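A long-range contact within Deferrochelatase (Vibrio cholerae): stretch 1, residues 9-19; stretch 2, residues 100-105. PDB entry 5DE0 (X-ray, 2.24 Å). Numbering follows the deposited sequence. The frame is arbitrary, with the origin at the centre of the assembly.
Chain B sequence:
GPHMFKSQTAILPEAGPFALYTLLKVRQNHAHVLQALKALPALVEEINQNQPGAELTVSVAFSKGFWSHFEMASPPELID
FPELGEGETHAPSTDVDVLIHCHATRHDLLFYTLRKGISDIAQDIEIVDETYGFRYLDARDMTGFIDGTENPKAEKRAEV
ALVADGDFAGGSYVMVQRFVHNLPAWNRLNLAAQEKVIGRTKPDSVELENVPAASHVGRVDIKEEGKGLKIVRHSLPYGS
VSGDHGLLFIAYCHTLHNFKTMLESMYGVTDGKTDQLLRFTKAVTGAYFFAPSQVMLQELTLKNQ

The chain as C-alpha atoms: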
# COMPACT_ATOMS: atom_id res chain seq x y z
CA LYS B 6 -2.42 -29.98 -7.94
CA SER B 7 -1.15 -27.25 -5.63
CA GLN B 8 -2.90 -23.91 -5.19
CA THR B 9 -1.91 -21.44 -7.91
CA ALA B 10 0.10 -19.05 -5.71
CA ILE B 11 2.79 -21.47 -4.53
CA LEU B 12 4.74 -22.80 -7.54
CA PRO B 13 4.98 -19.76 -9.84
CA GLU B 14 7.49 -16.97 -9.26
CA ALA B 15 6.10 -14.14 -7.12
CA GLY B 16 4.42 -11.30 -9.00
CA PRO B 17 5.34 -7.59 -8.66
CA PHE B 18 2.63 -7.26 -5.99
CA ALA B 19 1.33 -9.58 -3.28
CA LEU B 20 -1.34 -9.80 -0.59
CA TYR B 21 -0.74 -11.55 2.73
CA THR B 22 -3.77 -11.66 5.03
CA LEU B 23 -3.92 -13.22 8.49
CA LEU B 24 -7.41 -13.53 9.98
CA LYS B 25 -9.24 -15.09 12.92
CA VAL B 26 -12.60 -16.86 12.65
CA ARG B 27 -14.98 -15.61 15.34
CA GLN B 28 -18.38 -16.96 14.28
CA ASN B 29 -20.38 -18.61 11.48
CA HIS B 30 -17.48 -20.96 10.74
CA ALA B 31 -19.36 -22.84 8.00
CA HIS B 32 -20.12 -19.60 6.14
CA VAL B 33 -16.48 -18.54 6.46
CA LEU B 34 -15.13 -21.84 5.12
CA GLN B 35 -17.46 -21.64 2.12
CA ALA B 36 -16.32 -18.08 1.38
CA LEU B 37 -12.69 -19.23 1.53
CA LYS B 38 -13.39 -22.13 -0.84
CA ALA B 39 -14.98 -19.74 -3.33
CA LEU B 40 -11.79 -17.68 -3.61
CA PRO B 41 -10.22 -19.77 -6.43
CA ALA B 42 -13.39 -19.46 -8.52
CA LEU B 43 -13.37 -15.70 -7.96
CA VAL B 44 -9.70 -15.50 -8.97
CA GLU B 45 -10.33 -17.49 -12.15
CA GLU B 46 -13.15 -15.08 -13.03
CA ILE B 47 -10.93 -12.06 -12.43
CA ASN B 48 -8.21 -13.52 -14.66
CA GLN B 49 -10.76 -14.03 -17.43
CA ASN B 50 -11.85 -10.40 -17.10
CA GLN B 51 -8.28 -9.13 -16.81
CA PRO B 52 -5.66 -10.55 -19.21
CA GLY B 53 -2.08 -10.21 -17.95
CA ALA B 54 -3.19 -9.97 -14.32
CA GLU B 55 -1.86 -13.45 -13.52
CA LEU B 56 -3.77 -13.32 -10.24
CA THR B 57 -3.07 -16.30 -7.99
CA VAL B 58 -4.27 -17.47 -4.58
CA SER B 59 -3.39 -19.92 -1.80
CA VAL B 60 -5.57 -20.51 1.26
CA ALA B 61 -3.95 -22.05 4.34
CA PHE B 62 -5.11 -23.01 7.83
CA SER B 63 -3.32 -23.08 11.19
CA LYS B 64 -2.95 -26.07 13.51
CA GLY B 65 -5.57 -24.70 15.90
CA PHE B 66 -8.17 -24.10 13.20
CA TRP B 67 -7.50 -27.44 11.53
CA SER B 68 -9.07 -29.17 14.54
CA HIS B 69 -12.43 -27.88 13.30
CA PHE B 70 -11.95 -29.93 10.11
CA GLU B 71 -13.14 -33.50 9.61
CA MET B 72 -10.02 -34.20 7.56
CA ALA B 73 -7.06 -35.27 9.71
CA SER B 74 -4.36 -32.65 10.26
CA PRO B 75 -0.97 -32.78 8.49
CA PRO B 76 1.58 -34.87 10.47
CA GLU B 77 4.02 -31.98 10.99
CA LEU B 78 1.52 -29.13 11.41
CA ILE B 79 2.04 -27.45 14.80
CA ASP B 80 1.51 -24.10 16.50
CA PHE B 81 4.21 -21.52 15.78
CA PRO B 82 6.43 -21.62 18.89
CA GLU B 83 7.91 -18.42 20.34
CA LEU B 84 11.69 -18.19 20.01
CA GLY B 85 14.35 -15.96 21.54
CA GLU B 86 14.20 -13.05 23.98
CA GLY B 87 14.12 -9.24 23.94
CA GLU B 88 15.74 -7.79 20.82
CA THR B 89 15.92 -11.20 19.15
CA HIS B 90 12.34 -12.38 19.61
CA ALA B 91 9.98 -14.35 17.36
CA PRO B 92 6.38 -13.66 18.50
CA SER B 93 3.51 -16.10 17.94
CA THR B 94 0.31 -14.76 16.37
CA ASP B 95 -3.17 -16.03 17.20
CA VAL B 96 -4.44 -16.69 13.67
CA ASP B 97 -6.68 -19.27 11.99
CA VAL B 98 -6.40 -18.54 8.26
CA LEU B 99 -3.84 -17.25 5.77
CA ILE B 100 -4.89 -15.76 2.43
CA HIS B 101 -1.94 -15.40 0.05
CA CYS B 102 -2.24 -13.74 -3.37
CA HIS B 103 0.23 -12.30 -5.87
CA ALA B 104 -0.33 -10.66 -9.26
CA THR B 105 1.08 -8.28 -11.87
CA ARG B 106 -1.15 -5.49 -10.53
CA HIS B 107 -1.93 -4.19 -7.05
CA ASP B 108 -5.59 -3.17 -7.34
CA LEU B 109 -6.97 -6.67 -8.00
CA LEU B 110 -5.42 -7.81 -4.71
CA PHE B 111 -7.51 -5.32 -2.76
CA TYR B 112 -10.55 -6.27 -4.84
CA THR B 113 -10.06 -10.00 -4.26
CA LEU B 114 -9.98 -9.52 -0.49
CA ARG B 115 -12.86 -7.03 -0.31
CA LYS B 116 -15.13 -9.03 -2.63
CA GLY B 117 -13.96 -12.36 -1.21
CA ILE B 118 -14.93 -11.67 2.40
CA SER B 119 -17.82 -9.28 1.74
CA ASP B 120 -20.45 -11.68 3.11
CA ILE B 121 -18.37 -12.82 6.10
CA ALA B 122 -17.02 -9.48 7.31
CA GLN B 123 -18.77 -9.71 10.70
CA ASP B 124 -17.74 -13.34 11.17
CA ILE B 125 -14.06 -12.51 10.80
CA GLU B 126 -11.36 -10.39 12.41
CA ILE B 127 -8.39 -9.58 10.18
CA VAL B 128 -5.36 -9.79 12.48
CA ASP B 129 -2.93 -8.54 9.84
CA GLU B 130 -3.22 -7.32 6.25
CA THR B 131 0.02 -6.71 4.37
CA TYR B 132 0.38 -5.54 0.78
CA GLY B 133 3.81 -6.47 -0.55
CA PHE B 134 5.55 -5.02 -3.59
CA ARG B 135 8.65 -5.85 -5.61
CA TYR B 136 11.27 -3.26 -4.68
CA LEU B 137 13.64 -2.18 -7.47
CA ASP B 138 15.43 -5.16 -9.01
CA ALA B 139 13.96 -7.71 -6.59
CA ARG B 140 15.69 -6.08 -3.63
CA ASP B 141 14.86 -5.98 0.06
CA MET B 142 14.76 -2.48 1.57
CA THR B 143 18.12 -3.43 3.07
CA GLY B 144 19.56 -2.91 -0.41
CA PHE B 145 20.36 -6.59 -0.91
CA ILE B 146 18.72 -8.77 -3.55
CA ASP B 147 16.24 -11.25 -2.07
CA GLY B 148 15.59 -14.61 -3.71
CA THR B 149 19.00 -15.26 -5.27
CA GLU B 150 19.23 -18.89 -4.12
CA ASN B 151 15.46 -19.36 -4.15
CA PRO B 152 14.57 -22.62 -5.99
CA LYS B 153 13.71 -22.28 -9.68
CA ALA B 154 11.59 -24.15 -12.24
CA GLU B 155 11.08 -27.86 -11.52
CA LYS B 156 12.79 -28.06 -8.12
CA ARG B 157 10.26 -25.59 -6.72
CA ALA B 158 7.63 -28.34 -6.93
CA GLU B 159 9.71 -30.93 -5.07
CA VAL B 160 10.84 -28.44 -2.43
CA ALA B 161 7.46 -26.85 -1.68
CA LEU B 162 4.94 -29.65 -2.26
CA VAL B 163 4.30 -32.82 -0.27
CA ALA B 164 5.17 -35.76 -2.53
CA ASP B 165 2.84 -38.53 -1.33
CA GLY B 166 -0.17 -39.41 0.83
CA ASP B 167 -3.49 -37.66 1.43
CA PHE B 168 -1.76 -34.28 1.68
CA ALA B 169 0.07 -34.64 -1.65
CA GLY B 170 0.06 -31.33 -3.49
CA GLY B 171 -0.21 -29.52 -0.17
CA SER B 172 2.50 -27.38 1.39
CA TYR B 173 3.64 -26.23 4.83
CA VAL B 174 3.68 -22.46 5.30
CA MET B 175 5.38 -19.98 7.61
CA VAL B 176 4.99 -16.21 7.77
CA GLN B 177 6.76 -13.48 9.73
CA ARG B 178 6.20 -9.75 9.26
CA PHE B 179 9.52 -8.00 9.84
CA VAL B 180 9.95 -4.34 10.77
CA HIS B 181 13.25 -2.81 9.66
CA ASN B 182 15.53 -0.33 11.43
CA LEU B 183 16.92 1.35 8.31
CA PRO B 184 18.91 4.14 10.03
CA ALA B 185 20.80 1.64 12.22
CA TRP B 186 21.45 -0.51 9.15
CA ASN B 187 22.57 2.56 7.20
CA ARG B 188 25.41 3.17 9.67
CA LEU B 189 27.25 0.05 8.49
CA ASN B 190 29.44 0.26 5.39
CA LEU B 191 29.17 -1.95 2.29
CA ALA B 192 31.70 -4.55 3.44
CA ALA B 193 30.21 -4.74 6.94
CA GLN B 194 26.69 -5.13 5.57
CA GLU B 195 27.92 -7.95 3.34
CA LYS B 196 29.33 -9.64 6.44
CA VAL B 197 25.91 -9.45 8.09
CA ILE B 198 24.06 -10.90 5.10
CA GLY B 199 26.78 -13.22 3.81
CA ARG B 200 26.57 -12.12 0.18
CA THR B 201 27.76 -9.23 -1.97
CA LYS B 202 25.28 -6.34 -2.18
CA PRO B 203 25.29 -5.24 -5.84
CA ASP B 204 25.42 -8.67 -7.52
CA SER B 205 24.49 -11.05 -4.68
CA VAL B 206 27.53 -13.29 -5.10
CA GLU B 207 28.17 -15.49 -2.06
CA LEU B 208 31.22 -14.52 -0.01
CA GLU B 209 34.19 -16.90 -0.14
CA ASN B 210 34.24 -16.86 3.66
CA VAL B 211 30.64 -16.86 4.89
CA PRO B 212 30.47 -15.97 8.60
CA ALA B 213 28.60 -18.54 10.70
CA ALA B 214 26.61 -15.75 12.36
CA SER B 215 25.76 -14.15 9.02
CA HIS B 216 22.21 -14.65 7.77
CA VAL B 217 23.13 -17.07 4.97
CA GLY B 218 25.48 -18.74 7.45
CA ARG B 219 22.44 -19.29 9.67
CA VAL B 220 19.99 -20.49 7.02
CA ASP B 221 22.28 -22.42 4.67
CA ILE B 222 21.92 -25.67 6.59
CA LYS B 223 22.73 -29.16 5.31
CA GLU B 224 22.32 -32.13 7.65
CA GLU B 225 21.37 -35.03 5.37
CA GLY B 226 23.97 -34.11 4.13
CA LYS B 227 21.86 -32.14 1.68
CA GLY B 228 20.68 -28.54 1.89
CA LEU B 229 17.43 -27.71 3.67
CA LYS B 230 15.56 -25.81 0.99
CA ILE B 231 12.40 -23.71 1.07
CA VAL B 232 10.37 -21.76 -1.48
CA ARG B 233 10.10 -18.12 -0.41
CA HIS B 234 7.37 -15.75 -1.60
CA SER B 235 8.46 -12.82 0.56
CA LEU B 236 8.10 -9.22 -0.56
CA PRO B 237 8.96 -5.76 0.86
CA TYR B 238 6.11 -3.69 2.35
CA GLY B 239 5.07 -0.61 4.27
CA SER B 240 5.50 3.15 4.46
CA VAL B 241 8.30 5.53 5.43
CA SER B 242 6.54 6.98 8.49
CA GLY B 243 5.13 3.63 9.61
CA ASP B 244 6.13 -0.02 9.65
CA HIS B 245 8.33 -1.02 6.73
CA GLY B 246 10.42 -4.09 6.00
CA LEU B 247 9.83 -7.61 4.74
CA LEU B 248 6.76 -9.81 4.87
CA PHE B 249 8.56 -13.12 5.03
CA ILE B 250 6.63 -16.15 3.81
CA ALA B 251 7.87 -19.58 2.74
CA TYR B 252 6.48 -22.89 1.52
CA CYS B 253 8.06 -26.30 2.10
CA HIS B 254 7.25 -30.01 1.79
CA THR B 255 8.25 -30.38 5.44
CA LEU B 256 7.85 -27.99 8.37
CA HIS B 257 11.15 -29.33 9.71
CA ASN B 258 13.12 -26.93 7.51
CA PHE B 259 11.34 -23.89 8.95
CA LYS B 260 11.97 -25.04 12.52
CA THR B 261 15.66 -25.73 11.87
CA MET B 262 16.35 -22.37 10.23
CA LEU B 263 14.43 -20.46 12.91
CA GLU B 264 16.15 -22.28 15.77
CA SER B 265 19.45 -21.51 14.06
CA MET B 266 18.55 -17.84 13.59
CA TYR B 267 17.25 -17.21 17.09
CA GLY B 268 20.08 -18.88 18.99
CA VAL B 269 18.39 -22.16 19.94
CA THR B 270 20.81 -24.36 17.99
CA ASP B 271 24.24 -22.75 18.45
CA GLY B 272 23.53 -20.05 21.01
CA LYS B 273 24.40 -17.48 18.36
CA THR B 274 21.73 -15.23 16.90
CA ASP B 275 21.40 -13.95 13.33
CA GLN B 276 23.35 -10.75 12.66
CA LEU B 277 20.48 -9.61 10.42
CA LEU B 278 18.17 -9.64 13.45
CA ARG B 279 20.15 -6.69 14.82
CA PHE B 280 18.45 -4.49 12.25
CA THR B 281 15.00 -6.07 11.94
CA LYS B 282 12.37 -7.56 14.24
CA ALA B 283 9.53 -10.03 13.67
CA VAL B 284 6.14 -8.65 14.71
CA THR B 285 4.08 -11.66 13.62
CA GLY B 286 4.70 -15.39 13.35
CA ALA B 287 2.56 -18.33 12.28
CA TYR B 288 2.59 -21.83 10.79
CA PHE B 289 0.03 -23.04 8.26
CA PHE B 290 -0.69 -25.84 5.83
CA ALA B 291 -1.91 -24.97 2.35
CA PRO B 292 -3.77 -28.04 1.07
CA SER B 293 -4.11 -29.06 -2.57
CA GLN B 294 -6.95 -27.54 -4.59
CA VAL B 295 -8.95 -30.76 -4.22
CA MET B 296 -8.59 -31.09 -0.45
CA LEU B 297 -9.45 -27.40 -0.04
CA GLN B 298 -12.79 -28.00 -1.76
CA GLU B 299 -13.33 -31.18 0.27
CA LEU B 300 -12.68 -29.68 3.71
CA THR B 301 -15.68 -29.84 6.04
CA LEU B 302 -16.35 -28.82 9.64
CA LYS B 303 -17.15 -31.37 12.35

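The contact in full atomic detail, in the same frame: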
# COMPACT_ATOMS: atom_id res chain seq x y z
N THR B 9 -2.61 -22.16 -6.85
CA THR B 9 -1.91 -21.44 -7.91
C THR B 9 -0.83 -20.45 -7.46
O THR B 9 -0.00 -20.03 -8.27
CB THR B 9 -2.90 -20.65 -8.78
OG1 THR B 9 -3.61 -19.71 -7.96
CG2 THR B 9 -3.90 -21.60 -9.44
N ALA B 10 -0.82 -20.08 -6.18
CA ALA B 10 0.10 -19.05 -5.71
C ALA B 10 1.50 -19.59 -5.39
O ALA B 10 2.47 -18.85 -5.42
CB ALA B 10 -0.48 -18.34 -4.49
N ILE B 11 1.58 -20.89 -5.10
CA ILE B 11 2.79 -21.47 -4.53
C ILE B 11 3.94 -21.66 -5.53
O ILE B 11 5.02 -21.10 -5.36
CB ILE B 11 2.48 -22.84 -3.89
CG1 ILE B 11 1.35 -22.70 -2.87
CG2 ILE B 11 3.72 -23.42 -3.24
CD1 ILE B 11 0.96 -24.00 -2.20
N LEU B 12 3.69 -22.44 -6.58
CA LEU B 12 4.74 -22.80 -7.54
C LEU B 12 5.29 -21.66 -8.41
O LEU B 12 6.50 -21.56 -8.58
CB LEU B 12 4.24 -23.94 -8.44
CG LEU B 12 4.71 -25.34 -8.07
CD1 LEU B 12 4.50 -25.62 -6.59
CD2 LEU B 12 4.01 -26.39 -8.92
N PRO B 13 4.41 -20.81 -8.98
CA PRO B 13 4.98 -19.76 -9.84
C PRO B 13 5.85 -18.76 -9.09
O PRO B 13 5.75 -18.64 -7.87
CB PRO B 13 3.73 -19.06 -10.41
CG PRO B 13 2.61 -19.99 -10.17
CD PRO B 13 2.94 -20.74 -8.94
N GLU B 14 6.69 -18.04 -9.83
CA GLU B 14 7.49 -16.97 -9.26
C GLU B 14 6.56 -15.85 -8.79
O GLU B 14 5.53 -15.59 -9.42
CB GLU B 14 8.49 -16.43 -10.28
CG GLU B 14 9.57 -17.43 -10.68
CD GLU B 14 10.67 -17.55 -9.65
OE1 GLU B 14 10.77 -16.66 -8.78
OE2 GLU B 14 11.43 -18.53 -9.71
N ALA B 15 6.92 -15.21 -7.68
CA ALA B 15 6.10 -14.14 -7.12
C ALA B 15 5.91 -12.99 -8.11
O ALA B 15 6.85 -12.61 -8.81
CB ALA B 15 6.71 -13.63 -5.83
N GLY B 16 4.70 -12.45 -8.16
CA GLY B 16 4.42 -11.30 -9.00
C GLY B 16 4.92 -10.03 -8.37
O GLY B 16 5.35 -10.04 -7.21
N PRO B 17 4.89 -8.92 -9.12
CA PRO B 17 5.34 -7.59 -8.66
C PRO B 17 4.61 -7.10 -7.41
O PRO B 17 5.13 -6.24 -6.70
CB PRO B 17 5.02 -6.69 -9.86
CG PRO B 17 5.00 -7.59 -11.03
CD PRO B 17 4.45 -8.89 -10.53
N PHE B 18 3.42 -7.64 -7.15
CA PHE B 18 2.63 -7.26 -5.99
C PHE B 18 2.03 -8.49 -5.33
O PHE B 18 1.70 -9.46 -6.00
CB PHE B 18 1.51 -6.29 -6.39
CG PHE B 18 1.99 -5.10 -7.17
CD1 PHE B 18 2.40 -3.96 -6.52
CD2 PHE B 18 2.03 -5.14 -8.56
CE1 PHE B 18 2.85 -2.86 -7.24
CE2 PHE B 18 2.48 -4.05 -9.28
CZ PHE B 18 2.88 -2.90 -8.62
N ALA B 19 1.88 -8.44 -4.01
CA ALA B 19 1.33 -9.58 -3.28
C ALA B 19 0.46 -9.16 -2.10
O ALA B 19 0.64 -8.08 -1.52
CB ALA B 19 2.45 -10.49 -2.81
N ILE B 100 -4.52 -15.97 3.82
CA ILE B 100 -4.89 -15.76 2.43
C ILE B 100 -3.72 -15.12 1.69
O ILE B 100 -3.38 -13.97 1.94
CB ILE B 100 -6.14 -14.87 2.28
CG1 ILE B 100 -7.34 -15.51 2.99
CG2 ILE B 100 -6.45 -14.62 0.81
CD1 ILE B 100 -8.61 -14.70 2.88
N HIS B 101 -3.11 -15.88 0.78
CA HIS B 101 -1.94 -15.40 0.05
C HIS B 101 -2.22 -15.25 -1.45
O HIS B 101 -2.58 -16.22 -2.12
CB HIS B 101 -0.75 -16.34 0.27
CG HIS B 101 0.42 -16.06 -0.62
ND1 HIS B 101 1.19 -17.07 -1.17
CD2 HIS B 101 0.96 -14.90 -1.05
CE1 HIS B 101 2.14 -16.53 -1.91
NE2 HIS B 101 2.03 -15.22 -1.85
N CYS B 102 -2.06 -14.03 -1.96
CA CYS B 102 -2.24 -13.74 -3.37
C CYS B 102 -1.05 -12.97 -3.92
O CYS B 102 -0.43 -12.20 -3.19
CB CYS B 102 -3.53 -12.94 -3.60
SG CYS B 102 -5.04 -13.67 -2.94
N HIS B 103 -0.73 -13.17 -5.19
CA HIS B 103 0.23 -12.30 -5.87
C HIS B 103 -0.15 -12.16 -7.34
O HIS B 103 -0.64 -13.10 -7.96
CB HIS B 103 1.67 -12.83 -5.72
CG HIS B 103 1.90 -14.18 -6.32
ND1 HIS B 103 2.07 -14.38 -7.67
CD2 HIS B 103 2.01 -15.40 -5.74
CE1 HIS B 103 2.26 -15.66 -7.90
NE2 HIS B 103 2.23 -16.31 -6.75
N ALA B 104 0.07 -10.97 -7.89
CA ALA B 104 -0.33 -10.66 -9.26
C ALA B 104 0.55 -9.59 -9.88
O ALA B 104 1.44 -9.04 -9.23
CB ALA B 104 -1.79 -10.23 -9.29
N THR B 105 0.30 -9.28 -11.15
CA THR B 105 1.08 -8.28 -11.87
C THR B 105 0.53 -6.87 -11.64
O THR B 105 1.08 -5.89 -12.14
CB THR B 105 1.13 -8.56 -13.39
OG1 THR B 105 -0.20 -8.53 -13.92
CG2 THR B 105 1.75 -9.92 -13.66

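Stretch 2 is the end of a strand already under way at Ile 100 and running to Ala 104, and stretch 1 wraps past it as a loop that becomes strand only at Phe 18 and Ala 19, where the two backbones lie antiparallel. Ile 100 itself lies beyond the reach of stretch 1. His 101 makes the first contact: the CB of Ala 10 sits 3.8 Å from His 101 O and 3.9 Å from His 101 ND1, so one small methyl packs against both backbone and ring. Cys 102 turns its side chain away and contributes its carbonyl, with Cys 102 O 3.2 Å from Ala 19 CA.

His 103 is the keystone, with more surface covered than any other residue here. It faces Ala 19 in a non-hydrogen-bonded pair, CA to CA 3.9 Å, and the two CB atoms meet at 3.8 Å on the same face of the sheet. His 103 NE2 donates to Ala 10 O at 2.9 Å, capturing a carbonyl in a segment with helical torsions but no regular helical bonds. Ala 15 CA lies over one face of the His 103 ring, 4.1 Å from the ring centroid, a CH-pi contact. The rule is economical: one imidazole ties down a loop through its edge and its face.

Ala 104 carries the backbone pairing. Ala 104 N donates to Phe 18 O at 2.9 Å, and Phe 18 N donates to Ala 104 O at 3.2 Å, closing a two-bond ring. Gly 16 fits close by because it lacks a side chain; an ideal CB there would lie 2.6 Å from Ala 104 O, a clash.

Thr 105 leaves the strand. Its CA packs 3.7 Å from Pro 17 CD, and its carbonyl O approaches the Phe 18 ring edge, 3.7 Å from Phe 18 CE2.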